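Local coordinates for protein Exo-beta-1,3-galactanase (Bifidobacterium bifidum, PDB 5FLW) that probably hydrolyses the beta-1,3-linked backbone of galactans from the non-reducing end, releasing galactose, as a family 43 glycoside hydrolase, at residues Gln19-Ile23 with Ala34-Val40; Asn215-Thr219 with Asp287-Ser291; Gln126-Trp131 with Leu170-Asp175. All coordinates share one frame; numbering follows the deposited sequence.

Interaction 1 (Gln19-Ile23 with Ala34-Val40); sequences QLHGI and AYGENKV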
ATOM      1  N   GLN A  19      -2.041  -1.683  14.396  1.00 10.09           N
ATOM      2  CA  GLN A  19      -2.278  -0.525  13.530  1.00 10.56           C
ATOM      3  C   GLN A  19      -1.945  -0.880  12.068  1.00 11.06           C
ATOM      4  O   GLN A  19      -1.045  -0.324  11.419  1.00 11.07           O
ATOM      5  CB  GLN A  19      -1.500   0.683  14.054  1.00 10.32           C
ATOM      6  CG  GLN A  19      -1.936   1.223  15.455  1.00 10.65           C
ATOM      7  CD  GLN A  19      -3.374   1.744  15.492  1.00 11.81           C
ATOM      8  OE1 GLN A  19      -3.779   2.553  14.671  1.00 11.77           O
ATOM      9  NE2 GLN A  19      -4.161   1.248  16.455  1.00 13.49           N
ATOM     10  N   LEU A  20      -2.700  -1.840  11.544  1.00  9.45           N
ATOM     11  CA  LEU A  20      -2.481  -2.337  10.184  1.00 10.62           C
ATOM     12  C   LEU A  20      -3.321  -1.518   9.190  1.00 14.05           C
ATOM     13  O   LEU A  20      -4.198  -2.043   8.489  1.00 15.02           O
ATOM     14  CB  LEU A  20      -2.779  -3.839  10.094  1.00 12.85           C
ATOM     15  CG  LEU A  20      -1.797  -4.715  10.883  1.00 11.16           C
ATOM     16  CD1 LEU A  20      -2.363  -6.106  11.121  1.00 13.04           C
ATOM     17  CD2 LEU A  20      -0.391  -4.785  10.231  1.00 12.61           C
ATOM     18  N   HIS A  21      -3.026  -0.209   9.138  1.00 11.12           N
ATOM     19  CA  HIS A  21      -3.785   0.754   8.346  1.00 10.44           C
ATOM     20  C   HIS A  21      -2.899   1.314   7.239  1.00 10.94           C
ATOM     21  O   HIS A  21      -1.778   1.781   7.506  1.00 10.11           O
ATOM     22  CB  HIS A  21      -4.262   1.924   9.196  1.00 10.21           C
ATOM     23  CG  HIS A  21      -4.894   1.522  10.488  1.00 11.79           C
ATOM     24  ND1 HIS A  21      -6.046   0.757  10.546  1.00 10.57           N
ATOM     25  CD2 HIS A  21      -4.566   1.827  11.769  1.00 10.77           C
ATOM     26  CE1 HIS A  21      -6.367   0.570  11.815  1.00 14.48           C
ATOM     27  NE2 HIS A  21      -5.499   1.227  12.578  1.00 11.73           N
ATOM     28  N   GLY A  22      -3.409   1.276   6.008  1.00 10.55           N
ATOM     29  CA  GLY A  22      -2.654   1.747   4.854  1.00 10.26           C
ATOM     30  C   GLY A  22      -1.325   1.043   4.671  1.00 10.49           C
ATOM     31  O   GLY A  22      -0.353   1.680   4.268  1.00 10.80           O
ATOM     32  N   ILE A  23      -1.269  -0.286   4.916  1.00 10.34           N
ATOM     33  CA  ILE A  23       0.028  -0.943   5.125  1.00 10.33           C
ATOM     34  C   ILE A  23       0.818  -1.137   3.831  1.00 14.08           C
ATOM     35  O   ILE A  23       0.271  -1.292   2.721  1.00 12.68           O
ATOM     36  CB  ILE A  23      -0.062  -2.283   5.894  1.00 11.57           C
ATOM     37  CG1 ILE A  23      -0.744  -3.373   5.055  1.00 11.22           C
ATOM     38  CG2 ILE A  23      -0.702  -2.079   7.228  1.00 10.20           C
ATOM     39  CD1 ILE A  23      -0.785  -4.732   5.741  1.00 12.28           C
ATOM     40  N   ALA A  34       4.945  -5.984   7.979  1.00 12.00           N
ATOM     41  CA  ALA A  34       3.933  -4.971   7.683  1.00 10.88           C
ATOM     42  C   ALA A  34       4.361  -3.626   8.270  1.00 11.81           C
ATOM     43  O   ALA A  34       4.889  -3.565   9.389  1.00 12.73           O
ATOM     44  CB  ALA A  34       2.570  -5.366   8.270  1.00 11.36           C
ATOM     45  N   TYR A  35       4.121  -2.549   7.523  1.00 10.60           N
ATOM     46  CA  TYR A  35       4.386  -1.190   7.997  1.00 12.39           C
ATOM     47  C   TYR A  35       3.070  -0.422   7.906  1.00 10.46           C
ATOM     48  O   TYR A  35       2.537  -0.258   6.808  1.00 11.94           O
ATOM     49  CB  TYR A  35       5.482  -0.518   7.141  1.00 11.18           C
ATOM     50  CG  TYR A  35       6.777  -1.329   7.154  1.00 11.54           C
ATOM     51  CD1 TYR A  35       7.758  -1.121   8.166  1.00 12.30           C
ATOM     52  CD2 TYR A  35       7.007  -2.346   6.210  1.00 11.90           C
ATOM     53  CE1 TYR A  35       8.941  -1.878   8.203  1.00 11.39           C
ATOM     54  CE2 TYR A  35       8.183  -3.122   6.261  1.00 11.75           C
ATOM     55  CZ  TYR A  35       9.144  -2.878   7.249  1.00 12.29           C
ATOM     56  OH  TYR A  35      10.303  -3.620   7.294  1.00 14.06           O
ATOM     57  N   GLY A  36       2.542   0.041   9.048  1.00 10.60           N
ATOM     58  CA  GLY A  36       1.224   0.643   9.072  1.00 11.83           C
ATOM     59  C   GLY A  36       1.199   2.024   9.707  1.00 11.71           C
ATOM     60  O   GLY A  36       2.118   2.426  10.436  1.00 10.25           O
ATOM     61  N   GLU A  37       0.114   2.765   9.405  1.00  9.52           N
ATOM     62  CA  GLU A  37      -0.108   4.069  10.034  1.00  8.06           C
ATOM     63  C   GLU A  37      -0.539   3.885  11.487  1.00  9.73           C
ATOM     64  O   GLU A  37      -1.555   3.250  11.752  1.00 11.27           O
ATOM     65  CB  GLU A  37      -1.197   4.823   9.273  1.00  9.49           C
ATOM     66  CG  GLU A  37      -0.897   5.029   7.791  1.00 10.01           C
ATOM     67  CD  GLU A  37      -2.087   5.542   6.983  1.00  8.88           C
ATOM     68  OE1 GLU A  37      -3.117   5.946   7.565  1.00 10.88           O
ATOM     69  OE2 GLU A  37      -2.024   5.480   5.730  1.00 12.46           O
ATOM     70  N   ASN A  38       0.197   4.474  12.436  1.00 10.23           N
ATOM     71  CA  ASN A  38      -0.282   4.531  13.816  1.00 10.59           C
ATOM     72  C   ASN A  38      -1.378   5.598  13.894  1.00 11.98           C
ATOM     73  O   ASN A  38      -1.098   6.792  13.699  1.00 11.62           O
ATOM     74  CB  ASN A  38       0.866   4.913  14.739  1.00 11.61           C
ATOM     75  CG  ASN A  38       0.463   4.895  16.208  1.00 13.78           C
ATOM     76  OD1 ASN A  38      -0.541   4.291  16.563  1.00 14.48           O
ATOM     77  ND2 ASN A  38       1.255   5.557  17.070  1.00 12.36           N
ATOM     78  N   LYS A  39      -2.627   5.190  14.178  1.00 10.21           N
ATOM     79  CA  LYS A  39      -3.744   6.135  14.182  1.00 12.49           C
ATOM     80  C   LYS A  39      -4.511   6.144  15.506  1.00  9.87           C
ATOM     81  O   LYS A  39      -5.690   6.529  15.529  1.00 12.07           O
ATOM     82  CB  LYS A  39      -4.684   5.938  12.978  1.00 10.98           C
ATOM     83  CG  LYS A  39      -3.958   5.736  11.660  1.00 13.11           C
ATOM     84  CD  LYS A  39      -4.876   5.786  10.419  1.00 10.50           C
ATOM     85  CE  LYS A  39      -5.138   7.226   9.978  1.00 10.53           C
ATOM     86  NZ  LYS A  39      -3.868   7.883   9.512  1.00 11.27           N
ATOM     87  N   VAL A  40      -3.852   5.758  16.611  0.55 11.34           N
ATOM     88  CA  VAL A  40      -4.550   5.601  17.893  0.55 12.21           C
ATOM     89  C   VAL A  40      -5.229   6.888  18.332  0.55 12.37           C
ATOM     90  O   VAL A  40      -6.273   6.851  18.996  0.55 16.29           O
ATOM     91  CB  VAL A  40      -3.628   5.065  19.006  0.55 13.70           C
ATOM     92  CG1 VAL A  40      -3.302   3.601  18.793  0.55 21.15           C
ATOM     93  CG2 VAL A  40      -2.371   5.924  19.120  0.55 11.28           C
TER
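In the first blade of the five-bladed beta-propeller typical of family 43 glycosidases, Q19 to I23, the loop leading into strand 24-28, lies against A34 to V40, the end of strand 31-37 and the turn after it. The backbones are joined by E37 N, which donates to H21 O at 2.9 Å. A second link uses a side chain. Q19 points its CB at the strand, and a bend at chi2 (-63°) carries the amide obliquely past N38, Q19 CG lying 3.5 Å from N38 OD1, until Q19 OE1 accepts K39 N at 2.9 Å. The donor stands above the carbonyl plane rather than within it. Glutamine suits this buried place because its amide can donate as well as accept: NE2 makes a weak hydrogen bond to G274 O, the same carbonyl that accepts H21 NE2.

Glycines let the chains come close. G36 CA lies 3.4 Å from Q19 O in a CA-H...O contact, and a CB on G36 would collide with that oxygen. G22 has a positive phi, and a side chain there would run into E37 OE2. L20 centres an inverse gamma turn, closed by a weak bond from H21 N to Q19 O, and L20 CD2 reaches back to A34 CB at 3.6 Å; a small residue suits a CB that faces L20 and also meets W59 and L25.

The E37 carboxylate is held at both oxygens: OE2 accepts R83 N, while the K39 chain, bent at chi3 and chi4, slants across the H21 side chain and brings K39 NZ to E37 OE1 in a 2.8 Å salt bridge. E37 O lies near the plane of the imidazole, 3.3 Å from H21 CD2.

Interaction 2 (Asn215-Thr219 with Asp287-Ser291); sequences NKYST and DGVAS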
ATOM      1  N   ASN A 215     -13.658  -1.222  -6.547  1.00 15.31           N
ATOM      2  CA  ASN A 215     -12.277  -1.048  -6.966  1.00 14.69           C
ATOM      3  C   ASN A 215     -12.020  -1.811  -8.278  1.00 17.02           C
ATOM      4  O   ASN A 215     -12.772  -2.714  -8.669  1.00 17.21           O
ATOM      5  CB  ASN A 215     -11.321  -1.536  -5.873  1.00 14.49           C
ATOM      6  CG  ASN A 215     -11.408  -0.719  -4.554  1.00 14.51           C
ATOM      7  OD1 ASN A 215     -10.764  -1.089  -3.572  1.00 14.85           O
ATOM      8  ND2 ASN A 215     -12.201   0.357  -4.528  1.00 14.85           N
ATOM      9  N   LYS A 216     -10.932  -1.440  -8.965  1.00 16.74           N
ATOM     10  CA  LYS A 216     -10.679  -1.999 -10.291  1.00 16.33           C
ATOM     11  C   LYS A 216      -9.209  -2.368 -10.475  1.00 17.78           C
ATOM     12  O   LYS A 216      -8.325  -1.969  -9.695  1.00 16.40           O
ATOM     13  CB  LYS A 216     -11.103  -1.023 -11.400  1.00 17.18           C
ATOM     14  CG  LYS A 216     -12.478  -0.462 -11.250  1.00 19.89           C
ATOM     15  CD  LYS A 216     -12.879   0.317 -12.500  1.00 23.55           C
ATOM     16  CE  LYS A 216     -14.326   0.735 -12.430  1.00 25.22           C
ATOM     17  NZ  LYS A 216     -14.743   1.580 -13.585  1.00 33.87           N
ATOM     18  N   TYR A 217      -8.952  -3.120 -11.557  1.00 16.71           N
ATOM     19  CA  TYR A 217      -7.594  -3.507 -11.923  1.00 16.62           C
ATOM     20  C   TYR A 217      -7.365  -3.388 -13.433  1.00 21.53           C
ATOM     21  O   TYR A 217      -8.304  -3.406 -14.250  1.00 20.29           O
ATOM     22  CB  TYR A 217      -7.235  -4.913 -11.409  1.00 16.87           C
ATOM     23  CG  TYR A 217      -7.878  -6.036 -12.204  1.00 18.13           C
ATOM     24  CD1 TYR A 217      -9.246  -6.309 -12.080  1.00 18.78           C
ATOM     25  CD2 TYR A 217      -7.132  -6.809 -13.090  1.00 19.47           C
ATOM     26  CE1 TYR A 217      -9.863  -7.324 -12.813  1.00 19.86           C
ATOM     27  CE2 TYR A 217      -7.738  -7.838 -13.841  1.00 22.76           C
ATOM     28  CZ  TYR A 217      -9.100  -8.092 -13.692  1.00 29.39           C
ATOM     29  OH  TYR A 217      -9.693  -9.115 -14.418  1.00 26.79           O
ATOM     30  N   SER A 218      -6.082  -3.286 -13.792  1.00 20.37           N
ATOM     31  CA  SER A 218      -5.625  -3.240 -15.173  1.00 20.50           C
ATOM     32  C   SER A 218      -4.407  -4.149 -15.287  1.00 21.60           C
ATOM     33  O   SER A 218      -3.725  -4.409 -14.292  1.00 19.51           O
ATOM     34  CB  SER A 218      -5.288  -1.797 -15.571  1.00 18.95           C
ATOM     35  OG  SER A 218      -4.812  -1.694 -16.888  1.00 22.26           O
ATOM     36  N   THR A 219      -4.151  -4.657 -16.505  1.00 19.94           N
ATOM     37  CA  THR A 219      -3.011  -5.541 -16.760  1.00 25.28           C
ATOM     38  C   THR A 219      -2.164  -5.001 -17.914  1.00 23.93           C
ATOM     39  O   THR A 219      -2.635  -4.225 -18.757  1.00 23.08           O
ATOM     40  CB  THR A 219      -3.430  -6.997 -17.084  1.00 20.91           C
ATOM     41  OG1 THR A 219      -4.203  -7.006 -18.284  1.00 22.17           O
ATOM     42  CG2 THR A 219      -4.285  -7.562 -15.966  1.00 20.55           C
ATOM     43  N   ASP A 287      -4.421 -15.717 -15.702  1.00 30.07           N
ATOM     44  CA  ASP A 287      -4.726 -15.457 -17.122  1.00 29.35           C
ATOM     45  C   ASP A 287      -5.373 -14.091 -17.358  1.00 28.62           C
ATOM     46  O   ASP A 287      -6.307 -13.959 -18.148  1.00 30.61           O
ATOM     47  CB  ASP A 287      -5.564 -16.578 -17.754  1.00 32.66           C
ATOM     48  CG  ASP A 287      -5.018 -17.956 -17.443  1.00 34.52           C
ATOM     49  OD1 ASP A 287      -3.816 -18.189 -17.712  1.00 53.99           O
ATOM     50  OD2 ASP A 287      -5.786 -18.799 -16.928  1.00 55.57           O
ATOM     51  N   GLY A 288      -4.875 -13.067 -16.669  1.00 28.34           N
ATOM     52  CA  GLY A 288      -5.379 -11.726 -16.863  1.00 26.62           C
ATOM     53  C   GLY A 288      -6.649 -11.420 -16.119  1.00 25.71           C
ATOM     54  O   GLY A 288      -7.181 -10.308 -16.258  1.00 27.07           O
ATOM     55  N   VAL A 289      -7.142 -12.351 -15.316  1.00 25.49           N
ATOM     56  CA  VAL A 289      -8.381 -12.165 -14.584  1.00 24.81           C
ATOM     57  C   VAL A 289      -8.068 -12.176 -13.092  1.00 26.53           C
ATOM     58  O   VAL A 289      -7.372 -13.073 -12.601  1.00 24.94           O
ATOM     59  CB  VAL A 289      -9.424 -13.232 -14.953  1.00 25.94           C
ATOM     60  CG1 VAL A 289     -10.687 -13.019 -14.132  1.00 28.42           C
ATOM     61  CG2 VAL A 289      -9.713 -13.150 -16.414  1.00 27.56           C
ATOM     62  N   ALA A 290      -8.559 -11.167 -12.382  1.00 22.40           N
ATOM     63  CA  ALA A 290      -8.463 -11.094 -10.931  1.00 21.48           C
ATOM     64  C   ALA A 290      -9.876 -11.125 -10.352  1.00 20.96           C
ATOM     65  O   ALA A 290     -10.776 -10.450 -10.866  1.00 21.63           O
ATOM     66  CB  ALA A 290      -7.738  -9.818 -10.473  1.00 20.45           C
ATOM     67  N   SER A 291     -10.078 -11.907  -9.289  1.00 20.63           N
ATOM     68  CA  SER A 291     -11.433 -12.119  -8.789  1.00 24.22           C
ATOM     69  C   SER A 291     -11.459 -12.262  -7.271  1.00 19.75           C
ATOM     70  O   SER A 291     -10.737 -13.082  -6.694  1.00 22.78           O
ATOM     71  CB  SER A 291     -12.065 -13.356  -9.455  1.00 24.01           C
ATOM     72  OG  SER A 291     -13.225 -13.712  -8.745  1.00 31.66           O
TER
HETATM   73  O   HOH W   1      -6.038  -8.646 -18.662  1.00 54.52           O
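Y217 reaches across to the backbone of A290: its OH accepts the A290 N-H at 3.1 Å, with an angle of 162° at the hydrogen. The methyl of the same residue sits over the ring, A290 CB being 3.8 Å from the centroid of Y217 and only 6° off the ring normal, a CH-pi contact centred on the face. Alanine suits this place because its single methyl meets the ring squarely while the backbone stays near enough to donate. G288 O approaches the ring from another direction, at the edge and in plane, 3.5 Å from Y217 CE2. With CG between the backbone N and the carbonyl carbon (chi1 75°), the phenol stands out from its strand and spans to the next sheet.

The contact is a seam between neighbouring blades of the five-bladed propeller. Strand 216-220 is the third of the fourth blade, and strand 289-291 is the outermost of the fifth, where S291 pairs with S284. With a phenylalanine at Y217 the hydroxyl is gone, and the A290 N-H would probably be left without its acceptor, weakening the tie between the blades.

Farther along, T219 CG2 comes within 4.0 Å of G288 O, and a water donates to that carbonyl at 3.1 Å. The same water lies 2.5 Å from T219 OG1, unusually short, so this end of the bridge is less certain.

Behind these groups, the backbone angles of D287 and G288 are those of a type I' turn, and at G288 a side chain would press on the preceding carbonyl. Y201 OH accepts G288 N and so steadies the turn, F203 packs against A290, and F233 and K231 touch Y217 within its own blade.

Interaction 3 (Gln126-Trp131 with Leu170-Asp175); sequences QTTITW and LTIVED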
ATOM      1  N   GLN A 126      15.052  11.438   5.823  1.00 11.45           N
ATOM      2  CA  GLN A 126      16.001  12.188   4.995  1.00 11.10           C
ATOM      3  C   GLN A 126      15.363  13.312   4.180  1.00 13.83           C
ATOM      4  O   GLN A 126      15.547  14.486   4.512  1.00 15.86           O
ATOM      5  CB  GLN A 126      16.858  11.251   4.135  1.00 10.15           C
ATOM      6  CG  GLN A 126      17.680  10.329   5.013  1.00 11.36           C
ATOM      7  CD  GLN A 126      18.809   9.617   4.298  1.00 14.01           C
ATOM      8  OE1 GLN A 126      18.754   9.366   3.099  1.00 13.71           O
ATOM      9  NE2 GLN A 126      19.828   9.244   5.063  1.00 17.52           N
ATOM     10  N   THR A 127      14.605  12.998   3.138  1.00 10.67           N
ATOM     11  CA  THR A 127      14.153  13.997   2.178  1.00 10.44           C
ATOM     12  C   THR A 127      12.626  13.985   2.048  1.00 10.64           C
ATOM     13  O   THR A 127      11.943  13.011   2.405  1.00 10.05           O
ATOM     14  CB  THR A 127      14.723  13.685   0.756  1.00 13.01           C
ATOM     15  OG1 THR A 127      14.373  12.335   0.389  1.00 10.52           O
ATOM     16  CG2 THR A 127      16.252  13.904   0.667  1.00 10.17           C
ATOM     17  N   THR A 128      12.088  15.071   1.487  1.00 10.59           N
ATOM     18  CA  THR A 128      10.803  15.000   0.803  1.00  9.44           C
ATOM     19  C   THR A 128      11.075  15.323  -0.661  1.00 11.73           C
ATOM     20  O   THR A 128      11.963  16.130  -0.970  1.00 10.99           O
ATOM     21  CB  THR A 128       9.686  15.888   1.380  1.00 10.91           C
ATOM     22  OG1 THR A 128       9.996  17.259   1.124  1.00 11.28           O
ATOM     23  CG2 THR A 128       9.511  15.658   2.862  1.00 11.15           C
ATOM     24  N   ILE A 129      10.372  14.616  -1.566  1.00 10.47           N
ATOM     25  CA  ILE A 129      10.617  14.736  -2.994  1.00 11.85           C
ATOM     26  C   ILE A 129       9.295  14.747  -3.750  1.00 12.60           C
ATOM     27  O   ILE A 129       8.267  14.254  -3.272  1.00 11.48           O
ATOM     28  CB  ILE A 129      11.521  13.584  -3.527  1.00 13.62           C
ATOM     29  CG1 ILE A 129      10.758  12.246  -3.647  1.00 12.77           C
ATOM     30  CG2 ILE A 129      12.833  13.461  -2.663  1.00 11.08           C
ATOM     31  CD1 ILE A 129      11.625  11.068  -4.180  1.00 11.97           C
ATOM     32  N   THR A 130       9.351  15.305  -4.961  1.00 10.21           N
ATOM     33  CA  THR A 130       8.294  15.182  -5.964  1.00 10.94           C
ATOM     34  C   THR A 130       8.984  14.913  -7.295  1.00 12.33           C
ATOM     35  O   THR A 130      10.177  15.171  -7.442  1.00 11.18           O
ATOM     36  CB  THR A 130       7.430  16.467  -6.128  1.00 10.38           C
ATOM     37  OG1 THR A 130       8.160  17.445  -6.874  1.00 11.31           O
ATOM     38  CG2 THR A 130       7.042  17.067  -4.804  1.00 13.09           C
ATOM     39  N   TRP A 131       8.226  14.389  -8.267  1.00 11.71           N
ATOM     40  CA  TRP A 131       8.669  14.385  -9.663  1.00 11.19           C
ATOM     41  C   TRP A 131       8.176  15.680 -10.307  1.00 12.79           C
ATOM     42  O   TRP A 131       6.966  15.906 -10.392  1.00 12.39           O
ATOM     43  CB  TRP A 131       8.116  13.165 -10.403  1.00 12.58           C
ATOM     44  CG  TRP A 131       8.537  13.084 -11.846  1.00 14.07           C
ATOM     45  CD1 TRP A 131       7.772  13.372 -12.947  1.00 17.28           C
ATOM     46  CD2 TRP A 131       9.820  12.668 -12.352  1.00 14.12           C
ATOM     47  NE1 TRP A 131       8.500  13.156 -14.106  1.00 15.48           N
ATOM     48  CE2 TRP A 131       9.758  12.717 -13.765  1.00 16.18           C
ATOM     49  CE3 TRP A 131      11.001  12.250 -11.749  1.00 14.12           C
ATOM     50  CZ2 TRP A 131      10.846  12.373 -14.577  1.00 15.51           C
ATOM     51  CZ3 TRP A 131      12.084  11.912 -12.558  1.00 15.83           C
ATOM     52  CH2 TRP A 131      12.002  11.987 -13.952  1.00 15.04           C
ATOM     53  N   LEU A 170      16.775   5.914  -3.507  1.00 11.76           N
ATOM     54  CA  LEU A 170      16.539   7.119  -2.700  1.00 12.92           C
ATOM     55  C   LEU A 170      15.791   8.228  -3.444  1.00 14.23           C
ATOM     56  O   LEU A 170      15.316   9.180  -2.803  1.00 11.74           O
ATOM     57  CB  LEU A 170      17.857   7.701  -2.182  1.00 13.98           C
ATOM     58  CG  LEU A 170      18.702   6.773  -1.307  1.00 13.96           C
ATOM     59  CD1 LEU A 170      19.975   7.491  -0.916  1.00 15.22           C
ATOM     60  CD2 LEU A 170      17.928   6.330  -0.099  1.00 12.70           C
ATOM     61  N   THR A 171      15.691   8.131  -4.776  1.00 12.40           N
ATOM     62  CA  THR A 171      14.965   9.123  -5.563  1.00 10.50           C
ATOM     63  C   THR A 171      14.426   8.471  -6.841  1.00 12.10           C
ATOM     64  O   THR A 171      14.605   7.273  -7.068  1.00 13.10           O
ATOM     65  CB  THR A 171      15.818  10.373  -5.810  1.00 11.51           C
ATOM     66  OG1 THR A 171      14.959  11.408  -6.299  1.00 12.23           O
ATOM     67  CG2 THR A 171      16.942  10.091  -6.809  1.00 10.49           C
ATOM     68  N   ILE A 172      13.724   9.277  -7.655  1.00 13.54           N
ATOM     69  CA  ILE A 172      13.014   8.841  -8.857  1.00 13.74           C
ATOM     70  C   ILE A 172      13.779   9.310 -10.089  1.00 13.17           C
ATOM     71  O   ILE A 172      14.226  10.462 -10.147  1.00 14.65           O
ATOM     72  CB  ILE A 172      11.614   9.474  -8.859  1.00 16.47           C
ATOM     73  CG1 ILE A 172      10.821   9.012  -7.645  1.00 15.54           C
ATOM     74  CG2 ILE A 172      10.870   9.182 -10.171  1.00 14.83           C
ATOM     75  CD1 ILE A 172       9.543   9.882  -7.480  1.00 14.76           C
ATOM     76  N   VAL A 173      13.900   8.425 -11.081  1.00 14.79           N
ATOM     77  CA  VAL A 173      14.659   8.712 -12.294  1.00 12.18           C
ATOM     78  C   VAL A 173      13.829   8.585 -13.569  1.00 18.94           C
ATOM     79  O   VAL A 173      14.316   8.972 -14.644  1.00 15.66           O
ATOM     80  CB  VAL A 173      15.962   7.869 -12.400  1.00 16.36           C
ATOM     81  CG1 VAL A 173      16.890   8.087 -11.180  1.00 17.58           C
ATOM     82  CG2 VAL A 173      15.667   6.392 -12.610  1.00 17.32           C
ATOM     83  N   GLU A 174      12.591   8.083 -13.500  1.00 16.42           N
ATOM     84  CA  GLU A 174      11.802   7.930 -14.714  1.00 14.98           C
ATOM     85  C   GLU A 174      10.311   7.914 -14.397  1.00 12.69           C
ATOM     86  O   GLU A 174       9.875   7.250 -13.454  1.00 14.49           O
ATOM     87  CB  GLU A 174      12.173   6.655 -15.484  1.00 13.91           C
ATOM     88  CG  GLU A 174      11.480   6.554 -16.826  1.00 17.27           C
ATOM     89  CD  GLU A 174      11.553   5.173 -17.427  1.00 16.65           C
ATOM     90  OE1 GLU A 174      12.330   4.333 -16.913  1.00 20.42           O
ATOM     91  OE2 GLU A 174      10.828   4.927 -18.412  1.00 19.93           O
ATOM     92  N   ASP A 175       9.543   8.640 -15.206  1.00 13.66           N
ATOM     93  CA  ASP A 175       8.072   8.583 -15.162  1.00 15.03           C
ATOM     94  C   ASP A 175       7.687   7.474 -16.149  1.00 16.43           C
ATOM     95  O   ASP A 175       7.594   7.690 -17.359  1.00 17.16           O
ATOM     96  CB  ASP A 175       7.492   9.963 -15.485  1.00 15.61           C
ATOM     97  CG  ASP A 175       5.992  10.088 -15.219  1.00 20.46           C
ATOM     98  OD1 ASP A 175       5.376   9.195 -14.588  1.00 19.19           O
ATOM     99  OD2 ASP A 175       5.443  11.143 -15.602  1.00 16.50           O
TER
HETATM  100  O   HOH W   2      16.235  11.229  -1.253  1.00 12.12           O
HETATM  101  O   HOH W   3       7.064  13.172 -16.487  1.00 17.04           O
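Q126-W131 and L170-D175 run side by side in nearly the same direction, 8° apart end to end, with I129 CA 7.6 Å from T171 CA, W131 CA 7.1 Å from I172 CA, and no direct hydrogen bond between the two. Side chains fill the interval. I129 CD1 meets I172 CD1 at 4.1 Å, and the other branch of I172, CG2, touches W131 CE3 at 3.5 Å, so the beta-branched isoleucine serves two partners at once. The indole, with CG anti to the backbone N (chi1 -180°), lies across the opposing chain: I172 O is at its edge, in plane, while D175 N is 4.0 Å above one face of the W131 ring, toward the rim.

These are the outermost strands of the second and third propeller blades, 124-129 and 172-179, and each carries a classic beta bulge, Q126 and T127 opposite V113, V173 and E174 opposite R164. Y163, on the strand beside 172-179, also meets the W131 ring, the planes at about 40°.

Water supplies the polar links in this surface contact. One molecule donates to L170 O and hydrogen-bonds T127 OG1. Another accepts W131 NE1 at 2.8 Å and donates to D175 OD2 at 2.7 Å; the aspartate suits this place because its second oxygen, OD1, is held by H161 ND1.

In the fold
From the N terminus, interaction 1 comes first and closes a short loop within the first blade, folding the entry segment back over the strand hairpin that follows it. Interaction 3 comes next and spans 38 residues to join the outer strands of the second and third blades. Interaction 2 then bridges 67 residues, from the third strand of blade four to the last strand of blade five. The three follow in series, none nested or crossing, and their centres lie 23 to 29 Å apart. G22 N of interaction 1 also hydrogen-bonds D266 OD1 on strand 261-266, so the loop before the first blade is tied to the fifth.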